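Local atomic coordinates of peroxisomal catalase A (Saccharomyces cerevisiae, PDB entry 1A4E), a protein that breaks down hydrogen peroxide to water and oxygen at a heme centre, probably protecting the cell from peroxide made by peroxisomal oxidases. Residues 125-129 with 216-220. Residues are numbered along the deposited sequence.
Sequences DWVYN and QVHIK. With HEM (protoporphyrin IX containing Fe), chain I; AZI (azide ion), chain H.
This is a buried, apolar side-chain contact between two non-adjacent strands in the antiparallel beta-barrel of the catalase fold. Strands 125-129 and 216-220 cross at -70°, with axes 9.4 Å apart at closest approach and Tyr128 CA 9.1 Å from Val217 CA. Strand alternation points the CA-to-CB bonds of Trp126, Tyr128, Val217 and Ile219 toward the other strand; chi1 is m in all but Val217 (t), and Ile219 chi2 is t. Val217 CG1 lies over one face of the indole, 4.1 Å from Trp126 CZ3, and Ile219 CD1 reaches Trp126 CE3 at 4.0 Å and Tyr128 CD2 at 3.7 Å. Tyr128 OH comes to 3.3 Å from Val217 CB. These four side chains form part of the apolar filling of the barrel, where Trp205 also touches Trp126 and Val217. Val127 (phi/psi -91/87) centres an inverse gamma turn, closed by a weak hydrogen bond from Tyr128 N to Trp126 O (3.2 Å). On the heme side, the active-site Asn129 ND2 donates a weak hydrogen bond to AZI N3 (3.4 Å).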
ATOM      1  N   ASP B 125      18.900  17.612  -6.286  1.00 25.04           N
ATOM      2  CA  ASP B 125      17.983  17.559  -7.404  1.00 24.49           C
ATOM      3  C   ASP B 125      17.631  18.946  -7.905  1.00 24.03           C
ATOM      4  O   ASP B 125      17.185  19.807  -7.148  1.00 23.96           O
ATOM      5  CB  ASP B 125      16.700  16.827  -7.009  1.00 23.85           C
ATOM      6  CG  ASP B 125      16.870  15.342  -6.685  1.00 26.62           C
ATOM      7  OD1 ASP B 125      17.788  14.701  -7.194  1.00 23.32           O
ATOM      8  OD2 ASP B 125      16.079  14.814  -5.914  1.00 24.43           O
ATOM      9  N   TRP B 126      17.920  19.172  -9.188  1.00 21.73           N
ATOM     10  CA  TRP B 126      17.506  20.379  -9.878  1.00 20.36           C
ATOM     11  C   TRP B 126      16.284  19.976 -10.699  1.00 21.05           C
ATOM     12  O   TRP B 126      16.343  19.496 -11.835  1.00 21.33           O
ATOM     13  CB  TRP B 126      18.642  20.904 -10.786  1.00 19.72           C
ATOM     14  CG  TRP B 126      19.751  21.715 -10.103  1.00 19.57           C
ATOM     15  CD1 TRP B 126      19.780  21.959  -8.749  1.00 21.52           C
ATOM     16  CD2 TRP B 126      20.837  22.255 -10.746  1.00 20.29           C
ATOM     17  NE1 TRP B 126      20.881  22.636  -8.530  1.00 18.95           N
ATOM     18  CE2 TRP B 126      21.542  22.836  -9.681  1.00 22.64           C
ATOM     19  CE3 TRP B 126      21.329  22.334 -12.050  1.00 18.38           C
ATOM     20  CZ2 TRP B 126      22.750  23.504  -9.909  1.00 22.19           C
ATOM     21  CZ3 TRP B 126      22.535  23.002 -12.273  1.00 20.16           C
ATOM     22  CH2 TRP B 126      23.242  23.579 -11.212  1.00 21.13           C
ATOM     23  N   VAL B 127      15.133  20.143 -10.045  1.00 21.39           N
ATOM     24  CA  VAL B 127      13.845  19.780 -10.618  1.00 21.71           C
ATOM     25  C   VAL B 127      13.304  21.017 -11.334  1.00 23.44           C
ATOM     26  O   VAL B 127      12.572  21.854 -10.799  1.00 23.59           O
ATOM     27  CB  VAL B 127      12.901  19.307  -9.474  1.00 20.96           C
ATOM     28  CG1 VAL B 127      11.676  18.665 -10.083  1.00 18.18           C
ATOM     29  CG2 VAL B 127      13.576  18.276  -8.582  1.00 19.62           C
ATOM     30  N   TYR B 128      13.726  21.115 -12.598  1.00 25.16           N
ATOM     31  CA  TYR B 128      13.449  22.259 -13.462  1.00 21.62           C
ATOM     32  C   TYR B 128      12.491  21.956 -14.590  1.00 22.62           C
ATOM     33  O   TYR B 128      12.284  20.796 -14.924  1.00 26.74           O
ATOM     34  CB  TYR B 128      14.719  22.737 -14.102  1.00 18.49           C
ATOM     35  CG  TYR B 128      15.821  23.253 -13.196  1.00 17.34           C
ATOM     36  CD1 TYR B 128      15.668  23.362 -11.808  1.00 15.27           C
ATOM     37  CD2 TYR B 128      17.009  23.658 -13.801  1.00 17.04           C
ATOM     38  CE1 TYR B 128      16.694  23.880 -11.026  1.00 15.68           C
ATOM     39  CE2 TYR B 128      18.041  24.180 -13.027  1.00 15.13           C
ATOM     40  CZ  TYR B 128      17.872  24.288 -11.654  1.00 17.90           C
ATOM     41  OH  TYR B 128      18.887  24.823 -10.896  1.00 24.10           O
ATOM     42  N   ASN B 129      11.901  22.986 -15.202  1.00 23.03           N
ATOM     43  CA  ASN B 129      11.120  22.816 -16.423  1.00 22.84           C
ATOM     44  C   ASN B 129      11.844  23.466 -17.591  1.00 24.01           C
ATOM     45  O   ASN B 129      12.881  24.113 -17.402  1.00 24.70           O
ATOM     46  CB  ASN B 129       9.732  23.442 -16.294  1.00 23.24           C
ATOM     47  CG  ASN B 129       8.717  22.493 -15.684  1.00 24.60           C
ATOM     48  OD1 ASN B 129       8.837  21.277 -15.806  1.00 30.33           O
ATOM     49  ND2 ASN B 129       7.701  22.995 -14.990  1.00 22.77           N
ATOM     50  N   GLN B 216      19.209  32.442 -10.300  1.00 27.67           N
ATOM     51  CA  GLN B 216      18.324  31.743 -11.229  1.00 26.49           C
ATOM     52  C   GLN B 216      19.228  30.985 -12.188  1.00 27.68           C
ATOM     53  O   GLN B 216      20.242  31.506 -12.650  1.00 27.35           O
ATOM     54  CB  GLN B 216      17.437  32.709 -12.005  1.00 26.69           C
ATOM     55  CG  GLN B 216      16.374  33.182 -11.033  1.00 25.85           C
ATOM     56  CD  GLN B 216      15.031  33.517 -11.635  1.00 26.52           C
ATOM     57  OE1 GLN B 216      14.788  33.400 -12.830  1.00 30.59           O
ATOM     58  NE2 GLN B 216      14.101  33.935 -10.794  1.00 25.11           N
ATOM     59  N   VAL B 217      18.898  29.712 -12.444  1.00 27.83           N
ATOM     60  CA  VAL B 217      19.758  28.849 -13.248  1.00 25.99           C
ATOM     61  C   VAL B 217      19.201  28.608 -14.649  1.00 25.88           C
ATOM     62  O   VAL B 217      18.003  28.428 -14.861  1.00 26.69           O
ATOM     63  CB  VAL B 217      19.962  27.511 -12.484  1.00 25.20           C
ATOM     64  CG1 VAL B 217      21.043  26.689 -13.164  1.00 21.58           C
ATOM     65  CG2 VAL B 217      20.414  27.768 -11.046  1.00 22.26           C
ATOM     66  N   HIS B 218      20.111  28.646 -15.625  1.00 25.05           N
ATOM     67  CA  HIS B 218      19.796  28.458 -17.034  1.00 25.35           C
ATOM     68  C   HIS B 218      20.642  27.312 -17.565  1.00 27.34           C
ATOM     69  O   HIS B 218      21.862  27.326 -17.448  1.00 29.41           O
ATOM     70  CB  HIS B 218      20.118  29.720 -17.851  1.00 24.80           C
ATOM     71  CG  HIS B 218      19.270  30.929 -17.494  1.00 22.48           C
ATOM     72  ND1 HIS B 218      18.276  31.456 -18.199  1.00 24.95           N
ATOM     73  CD2 HIS B 218      19.402  31.660 -16.339  1.00 20.68           C
ATOM     74  CE1 HIS B 218      17.799  32.470 -17.523  1.00 23.77           C
ATOM     75  NE2 HIS B 218      18.482  32.581 -16.407  1.00 23.91           N
ATOM     76  N   ILE B 219      20.003  26.292 -18.134  1.00 27.10           N
ATOM     77  CA  ILE B 219      20.697  25.142 -18.689  1.00 27.73           C
ATOM     78  C   ILE B 219      20.406  25.211 -20.187  1.00 29.18           C
ATOM     79  O   ILE B 219      19.356  24.805 -20.678  1.00 30.72           O
ATOM     80  CB  ILE B 219      20.148  23.845 -18.018  1.00 24.75           C
ATOM     81  CG1 ILE B 219      20.319  23.895 -16.497  1.00 23.38           C
ATOM     82  CG2 ILE B 219      20.927  22.653 -18.547  1.00 23.76           C
ATOM     83  CD1 ILE B 219      19.929  22.607 -15.751  1.00 27.49           C
ATOM     84  N   LYS B 220      21.362  25.776 -20.919  1.00 28.14           N
ATOM     85  CA  LYS B 220      21.216  26.038 -22.341  1.00 28.62           C
ATOM     86  C   LYS B 220      21.704  24.923 -23.247  1.00 27.34           C
ATOM     87  O   LYS B 220      22.855  24.508 -23.150  1.00 27.53           O
ATOM     88  CB  LYS B 220      21.968  27.316 -22.699  1.00 30.50           C
ATOM     89  CG  LYS B 220      21.588  28.569 -21.923  1.00 33.15           C
ATOM     90  CD  LYS B 220      20.166  28.971 -22.222  1.00 38.28           C
ATOM     91  CE  LYS B 220      20.027  30.479 -22.259  1.00 44.26           C
ATOM     92  NZ  LYS B 220      20.914  31.058 -23.256  1.00 44.89           N
TER
HETATM   93  CHA HEM I 503       6.851  16.525 -10.761  1.00 19.73           C
HETATM   94  CHB HEM I 503       4.367  18.879  -7.400  1.00 23.08           C
HETATM   95  CHC HEM I 503       5.507  23.028  -9.497  1.00 22.82           C
HETATM   96  CHD HEM I 503       8.780  20.715 -12.158  1.00 22.32           C
HETATM   97  C1A HEM I 503       5.939  16.801  -9.758  1.00 21.81           C
HETATM   98  C2A HEM I 503       5.401  15.800  -8.857  1.00 23.86           C
HETATM   99  C3A HEM I 503       4.774  16.468  -7.859  1.00 24.23           C
HETATM  100  C4A HEM I 503       4.897  17.871  -8.169  1.00 24.64           C
HETATM  101  CMA HEM I 503       4.132  15.891  -6.606  1.00 18.86           C
HETATM  102  CAA HEM I 503       5.583  14.297  -8.972  1.00 21.71           C
HETATM  103  CBA HEM I 503       6.647  13.856  -7.992  1.00 26.71           C
HETATM  104  CGA HEM I 503       6.922  12.369  -7.976  1.00 25.96           C
HETATM  105  O1A HEM I 503       6.001  11.560  -7.892  1.00 23.24           O
HETATM  106  O2A HEM I 503       8.092  12.025  -8.031  1.00 25.56           O
HETATM  107  C1B HEM I 503       4.486  20.226  -7.665  1.00 24.72           C
HETATM  108  C2B HEM I 503       3.823  21.255  -6.901  1.00 24.26           C
HETATM  109  C3B HEM I 503       4.053  22.444  -7.554  1.00 25.35           C
HETATM  110  C4B HEM I 503       4.885  22.097  -8.697  1.00 22.07           C
HETATM  111  CMB HEM I 503       3.019  20.973  -5.636  1.00 21.13           C
HETATM  112  CAB HEM I 503       3.615  23.742  -7.264  1.00 24.06           C
HETATM  113  CBB HEM I 503       2.998  24.233  -6.022  1.00 19.20           C
HETATM  114  C1C HEM I 503       6.525  22.768 -10.392  1.00 23.54           C
HETATM  115  C2C HEM I 503       7.365  23.791 -10.973  1.00 25.62           C
HETATM  116  C3C HEM I 503       8.339  23.145 -11.677  1.00 24.85           C
HETATM  117  C4C HEM I 503       8.073  21.726 -11.527  1.00 24.42           C
HETATM  118  CMC HEM I 503       7.183  25.291 -10.757  1.00 22.45           C
HETATM  119  CAC HEM I 503       9.416  23.696 -12.357  1.00 21.23           C
HETATM  120  CBC HEM I 503      10.417  24.523 -11.720  1.00 21.98           C
HETATM  121  C1D HEM I 503       8.525  19.363 -12.026  1.00 20.59           C
HETATM  122  C2D HEM I 503       9.252  18.324 -12.710  1.00 20.58           C
HETATM  123  C3D HEM I 503       8.687  17.156 -12.337  1.00 21.91           C
HETATM  124  C4D HEM I 503       7.627  17.470 -11.418  1.00 20.82           C
HETATM  125  CMD HEM I 503      10.439  18.496 -13.649  1.00 18.73           C
HETATM  126  CAD HEM I 503       9.060  15.773 -12.836  1.00 19.85           C
HETATM  127  CBD HEM I 503      10.132  15.079 -12.027  1.00 19.80           C
HETATM  128  CGD HEM I 503      10.466  13.737 -12.653  1.00 25.52           C
HETATM  129  O1D HEM I 503      10.904  13.706 -13.795  1.00 28.56           O
HETATM  130  O2D HEM I 503      10.281  12.709 -12.013  1.00 25.20           O
HETATM  131  NA  HEM I 503       5.646  18.076  -9.310  1.00 23.44           N
HETATM  132  NB  HEM I 503       5.156  20.746  -8.747  1.00 23.35           N
HETATM  133  NC  HEM I 503       6.989  21.506 -10.696  1.00 24.80           N
HETATM  134  ND  HEM I 503       7.536  18.832 -11.220  1.00 20.60           N
HETATM  135 FE   HEM I 503       6.303  19.787 -10.026  1.00 20.84          FE
HETATM  136  N1  AZI H 504       4.733  19.728 -11.410  1.00 25.26           N
HETATM  137  N2  AZI H 504       4.952  20.448 -12.586  1.00 27.48           N
HETATM  138  N3  AZI H 504       5.169  21.170 -13.762  1.00 27.80           N